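Local coordinates for Alpha/beta hydrolase fold protein (Chitinophaga pinensis, PDB 4PW0), which is of unknown specific function but has an alpha/beta hydrolase fold and probably hydrolyses its substrate through a serine nucleophile, at residues A[165-176]-A[259-268]. Sequence-based numbering, arbitrary orientation.
Sequences IFFEQSEHSRSK and DAAHGSFYQY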
loop_
_atom_site.group_PDB
_atom_site.type_symbol
_atom_site.label_atom_id
_atom_site.label_comp_id
_atom_site.label_asym_id
_atom_site.label_seq_id
_atom_site.Cartn_x
_atom_site.Cartn_y
_atom_site.Cartn_z
ATOM N N ILE A 165 -23.212 2.212 1.411
ATOM C CA ILE A 165 -22.324 3.094 0.720
ATOM C C ILE A 165 -20.868 2.800 1.004
ATOM O O ILE A 165 -20.035 3.014 0.111
ATOM C CB ILE A 165 -22.666 4.572 1.035
ATOM C CG1 ILE A 165 -24.016 4.930 0.404
ATOM C CG2 ILE A 165 -21.577 5.529 0.600
ATOM C CD1 ILE A 165 -24.085 5.020 -1.119
ATOM N N PHE A 166 -20.526 2.462 2.235
ATOM C CA PHE A 166 -19.131 2.483 2.661
ATOM C C PHE A 166 -18.461 1.143 2.908
ATOM O O PHE A 166 -17.225 1.059 2.991
ATOM C CB PHE A 166 -18.914 3.382 3.886
ATOM C CG PHE A 166 -19.126 4.843 3.606
ATOM C CD1 PHE A 166 -18.282 5.556 2.790
ATOM C CD2 PHE A 166 -20.177 5.536 4.210
ATOM C CE1 PHE A 166 -18.456 6.894 2.581
ATOM C CE2 PHE A 166 -20.368 6.853 3.978
ATOM C CZ PHE A 166 -19.501 7.568 3.158
ATOM N N PHE A 167 -19.240 0.071 3.068
ATOM C CA PHE A 167 -18.691 -1.208 3.549
ATOM C C PHE A 167 -19.022 -2.399 2.633
ATOM O O PHE A 167 -19.943 -2.297 1.826
ATOM C CB PHE A 167 -19.089 -1.457 5.034
ATOM C CG PHE A 167 -18.416 -0.467 5.944
ATOM C CD1 PHE A 167 -18.963 0.798 6.156
ATOM C CD2 PHE A 167 -17.179 -0.763 6.461
ATOM C CE1 PHE A 167 -18.246 1.738 6.848
ATOM C CE2 PHE A 167 -16.472 0.196 7.169
ATOM C CZ PHE A 167 -17.024 1.433 7.348
ATOM N N GLU A 168 -18.260 -3.470 2.801
ATOM C CA GLU A 168 -18.513 -4.720 2.113
ATOM C C GLU A 168 -19.626 -5.490 2.802
ATOM O O GLU A 168 -20.154 -5.062 3.839
ATOM C CB GLU A 168 -17.218 -5.532 1.981
ATOM C CG GLU A 168 -16.629 -5.561 0.578
ATOM C CD GLU A 168 -17.394 -6.395 -0.447
ATOM O OE1 GLU A 168 -16.912 -6.557 -1.605
ATOM O OE2 GLU A 168 -18.479 -6.957 -0.111
ATOM N N GLN A 169 -19.959 -6.638 2.239
ATOM C CA GLN A 169 -21.128 -7.383 2.679
ATOM C C GLN A 169 -20.872 -8.319 3.860
ATOM O O GLN A 169 -21.827 -8.747 4.549
ATOM C CB GLN A 169 -21.715 -8.148 1.487
ATOM C CG GLN A 169 -22.279 -7.216 0.423
ATOM C CD GLN A 169 -22.901 -7.936 -0.748
ATOM O OE1 GLN A 169 -22.615 -9.098 -1.000
ATOM N NE2 GLN A 169 -23.770 -7.240 -1.475
ATOM N N SER A 170 -19.624 -8.670 4.130
ATOM C CA SER A 170 -19.258 -9.579 5.147
ATOM C C SER A 170 -19.541 -9.053 6.551
ATOM O O SER A 170 -19.587 -7.835 6.779
ATOM C CB SER A 170 -17.780 -9.925 5.055
ATOM O OG SER A 170 -17.015 -8.783 5.350
ATOM N N GLU A 171 -19.704 -9.974 7.501
ATOM C CA GLU A 171 -19.794 -9.579 8.899
ATOM C C GLU A 171 -18.530 -8.833 9.327
ATOM O O GLU A 171 -18.593 -7.858 10.077
ATOM C CB GLU A 171 -20.036 -10.807 9.798
ATOM C CG GLU A 171 -20.213 -10.447 11.250
ATOM C CD GLU A 171 -20.367 -11.648 12.164
ATOM O OE1 GLU A 171 -20.649 -12.771 11.654
ATOM O OE2 GLU A 171 -20.187 -11.460 13.393
ATOM N N HIS A 172 -17.370 -9.264 8.828
ATOM C CA HIS A 172 -16.109 -8.627 9.169
ATOM C C HIS A 172 -16.167 -7.127 8.759
ATOM O O HIS A 172 -15.895 -6.250 9.594
ATOM C CB HIS A 172 -14.985 -9.320 8.363
ATOM C CG HIS A 172 -13.684 -8.606 8.388
ATOM N ND1 HIS A 172 -12.931 -8.458 9.529
ATOM C CD2 HIS A 172 -12.982 -8.019 7.386
ATOM C CE1 HIS A 172 -11.827 -7.794 9.243
ATOM N NE2 HIS A 172 -11.829 -7.516 7.957
ATOM N N SER A 173 -16.561 -6.847 7.534
ATOM C CA SER A 173 -16.574 -5.456 7.068
ATOM C C SER A 173 -17.682 -4.660 7.760
ATOM O O SER A 173 -17.458 -3.540 8.248
ATOM C CB SER A 173 -16.720 -5.416 5.553
ATOM O OG SER A 173 -16.670 -4.071 5.091
ATOM N N ARG A 174 -18.872 -5.261 7.847
ATOM C CA ARG A 174 -20.006 -4.559 8.436
ATOM C C ARG A 174 -19.745 -4.236 9.916
ATOM O O ARG A 174 -20.173 -3.157 10.362
ATOM C CB ARG A 174 -21.275 -5.342 8.242
ATOM C CG ARG A 174 -21.757 -5.347 6.793
ATOM C CD ARG A 174 -22.931 -6.275 6.554
ATOM N NE ARG A 174 -24.141 -5.917 7.264
ATOM C CZ ARG A 174 -25.083 -5.079 6.804
ATOM N NH1 ARG A 174 -24.935 -4.357 5.698
ATOM N NH2 ARG A 174 -26.160 -4.888 7.545
ATOM N N SER A 175 -19.096 -5.122 10.662
ATOM C CA SER A 175 -18.776 -4.802 12.041
ATOM C C SER A 175 -17.805 -3.654 12.179
ATOM O O SER A 175 -17.897 -2.860 13.117
ATOM C CB SER A 175 -18.294 -6.021 12.778
ATOM O OG SER A 175 -19.369 -6.908 12.929
ATOM N N LYS A 176 -16.866 -3.535 11.226
ATOM C CA LYS A 176 -15.981 -2.361 11.230
ATOM C C LYS A 176 -16.757 -1.120 10.829
ATOM O O LYS A 176 -16.375 -0.002 11.221
ATOM C CB LYS A 176 -14.767 -2.623 10.345
ATOM C CG LYS A 176 -13.834 -3.677 10.947
ATOM C CD LYS A 176 -12.636 -4.102 10.169
ATOM C CE LYS A 176 -11.727 -5.057 10.990
ATOM N NZ LYS A 176 -10.993 -4.557 12.197
ATOM N N ASP A 259 -11.136 -6.844 1.764
ATOM C CA ASP A 259 -12.550 -7.034 2.156
ATOM C C ASP A 259 -13.176 -5.723 2.598
ATOM O O ASP A 259 -13.842 -5.653 3.644
ATOM C CB ASP A 259 -12.723 -8.115 3.214
ATOM C CG ASP A 259 -14.192 -8.520 3.390
ATOM O OD1 ASP A 259 -14.938 -8.474 2.401
ATOM O OD2 ASP A 259 -14.492 -8.864 4.545
ATOM N N ALA A 260 -13.001 -4.706 1.754
ATOM C CA ALA A 260 -13.395 -3.352 2.068
ATOM C C ALA A 260 -13.981 -2.684 0.843
ATOM O O ALA A 260 -13.912 -3.224 -0.269
ATOM C CB ALA A 260 -12.203 -2.598 2.618
ATOM N N ALA A 261 -14.574 -1.506 1.041
ATOM C CA ALA A 261 -15.322 -0.881 -0.037
ATOM C C ALA A 261 -15.011 0.601 -0.062
ATOM O O ALA A 261 -13.871 1.008 0.208
ATOM C CB ALA A 261 -16.823 -1.170 0.144
ATOM N N HIS A 262 -15.981 1.419 -0.445
ATOM C CA HIS A 262 -15.749 2.840 -0.627
ATOM C C HIS A 262 -15.226 3.542 0.629
ATOM O O HIS A 262 -14.491 4.519 0.516
ATOM C CB HIS A 262 -17.035 3.456 -1.150
ATOM C CG HIS A 262 -16.969 4.923 -1.365
ATOM N ND1 HIS A 262 -16.105 5.524 -2.256
ATOM C CD2 HIS A 262 -17.660 5.929 -0.778
ATOM C CE1 HIS A 262 -16.284 6.831 -2.219
ATOM N NE2 HIS A 262 -17.191 7.093 -1.308
ATOM N N GLY A 263 -15.591 3.042 1.814
ATOM C CA GLY A 263 -15.092 3.566 3.049
ATOM C C GLY A 263 -13.868 2.882 3.594
ATOM O O GLY A 263 -13.703 2.746 4.811
ATOM N N SER A 264 -12.958 2.467 2.715
ATOM C CA SER A 264 -11.762 1.747 3.092
ATOM C C SER A 264 -11.041 2.275 4.348
ATOM O O SER A 264 -10.687 1.517 5.259
ATOM C CB SER A 264 -10.768 1.743 1.899
ATOM O OG SER A 264 -10.340 3.042 1.567
ATOM N N PHE A 265 -10.768 3.575 4.375
ATOM C CA PHE A 265 -10.005 4.136 5.489
ATOM C C PHE A 265 -10.797 4.175 6.806
ATOM O O PHE A 265 -10.195 4.176 7.866
ATOM C CB PHE A 265 -9.300 5.456 5.165
ATOM C CG PHE A 265 -10.121 6.705 5.023
ATOM C CD1 PHE A 265 -11.485 6.753 4.887
ATOM C CD2 PHE A 265 -9.426 7.925 5.012
ATOM C CE1 PHE A 265 -12.185 7.958 4.755
ATOM C CE2 PHE A 265 -10.127 9.111 4.868
ATOM C CZ PHE A 265 -11.485 9.140 4.764
ATOM N N TYR A 266 -12.133 4.149 6.740
ATOM C CA TYR A 266 -12.951 3.957 7.938
ATOM C C TYR A 266 -12.828 2.546 8.440
ATOM O O TYR A 266 -12.915 2.287 9.656
ATOM C CB TYR A 266 -14.397 4.196 7.628
ATOM C CG TYR A 266 -14.879 5.579 7.332
ATOM C CD1 TYR A 266 -14.503 6.660 8.126
ATOM C CD2 TYR A 266 -15.883 5.775 6.418
ATOM C CE1 TYR A 266 -15.095 7.903 7.945
ATOM C CE2 TYR A 266 -16.459 7.011 6.201
ATOM C CZ TYR A 266 -16.069 8.083 6.998
ATOM O OH TYR A 266 -16.693 9.307 6.794
ATOM N N GLN A 267 -12.651 1.592 7.519
ATOM C CA GLN A 267 -12.528 0.193 7.918
ATOM C C GLN A 267 -11.225 -0.089 8.622
ATOM O O GLN A 267 -11.191 -0.900 9.572
ATOM C CB GLN A 267 -12.726 -0.721 6.718
ATOM C CG GLN A 267 -12.726 -2.195 7.116
ATOM C CD GLN A 267 -13.431 -3.071 6.085
ATOM O OE1 GLN A 267 -14.361 -2.649 5.417
ATOM N NE2 GLN A 267 -12.969 -4.292 5.961
ATOM N N TYR A 268 -10.128 0.556 8.179
ATOM C CA TYR A 268 -8.805 0.336 8.723
ATOM C C TYR A 268 -8.128 1.690 9.021
ATOM O O TYR A 268 -7.139 2.065 8.402
ATOM C CB TYR A 268 -7.933 -0.455 7.752
ATOM C CG TYR A 268 -8.523 -1.810 7.363
ATOM C CD1 TYR A 268 -8.583 -2.859 8.263
ATOM C CD2 TYR A 268 -8.999 -2.019 6.088
ATOM C CE1 TYR A 268 -9.133 -4.075 7.880
ATOM C CE2 TYR A 268 -9.524 -3.244 5.681
ATOM C CZ TYR A 268 -9.579 -4.288 6.570
ATOM O OH TYR A 268 -10.109 -5.526 6.216
HETATM O O HOH W 1 -14.905 -0.417 3.690
HETATM O O HOH W 2 -17.507 -9.005 1.896
HETATM O O HOH W 3 -13.700 0.626 11.750
HETATM O O HOH W 4 -9.910 -1.958 11.714
#
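Gln267 swings CG to the far side of CB from its own N (chi1 -175°) and runs out extended, which carries the amide to Ser173, whose OG, placed the same way (chi1 -177°), points back at it. Ser173 OG donates to Gln267 OE1 at 2.7 Å, arriving above the carbonyl plane, and accepts from Glu168 N. The other end of the amide, Gln267 NE2, donates to Asp259 O, and a water bound to OE1 links it to Phe166 O and Ala261 N. Cutting the side chain back to an alanine here is likely to leave Ser173 OG without its acceptor, Asp259 O without the NE2 donor, and the water with one ligand fewer.

Nearby, Ser170 caps helix 171-184 by accepting from Ser173 N, while its OG donates to Asp259 OD2 at 2.6 Å, on the syn side of the carboxylate. The His172 ring lies nearly coplanar with that carboxylate, its CD2 edge toward OD2, and NE2 donates in the ring plane to Tyr268 OH at 3.2 Å. Tyr268 OH also bonds to Pro258 O.

At the other end, Gly263 N donates to Phe166 O (2.8 Å). Tyr266 turns its edge to one face of the Phe166 ring in a T-shaped pair, planes 86° apart, and Ile165 CG2 lies over the opposite face. The His262 ring meets Phe166 rim to rim, CD2 being 3.6 Å from Phe166 CE1, and its ND1 bonds to Asp234.

His262, Asp234 and Ser110 fit a Ser-His-Asp triad, so this aromatic packing and the polar network beside it probably help position the loop bearing the putative catalytic histidine.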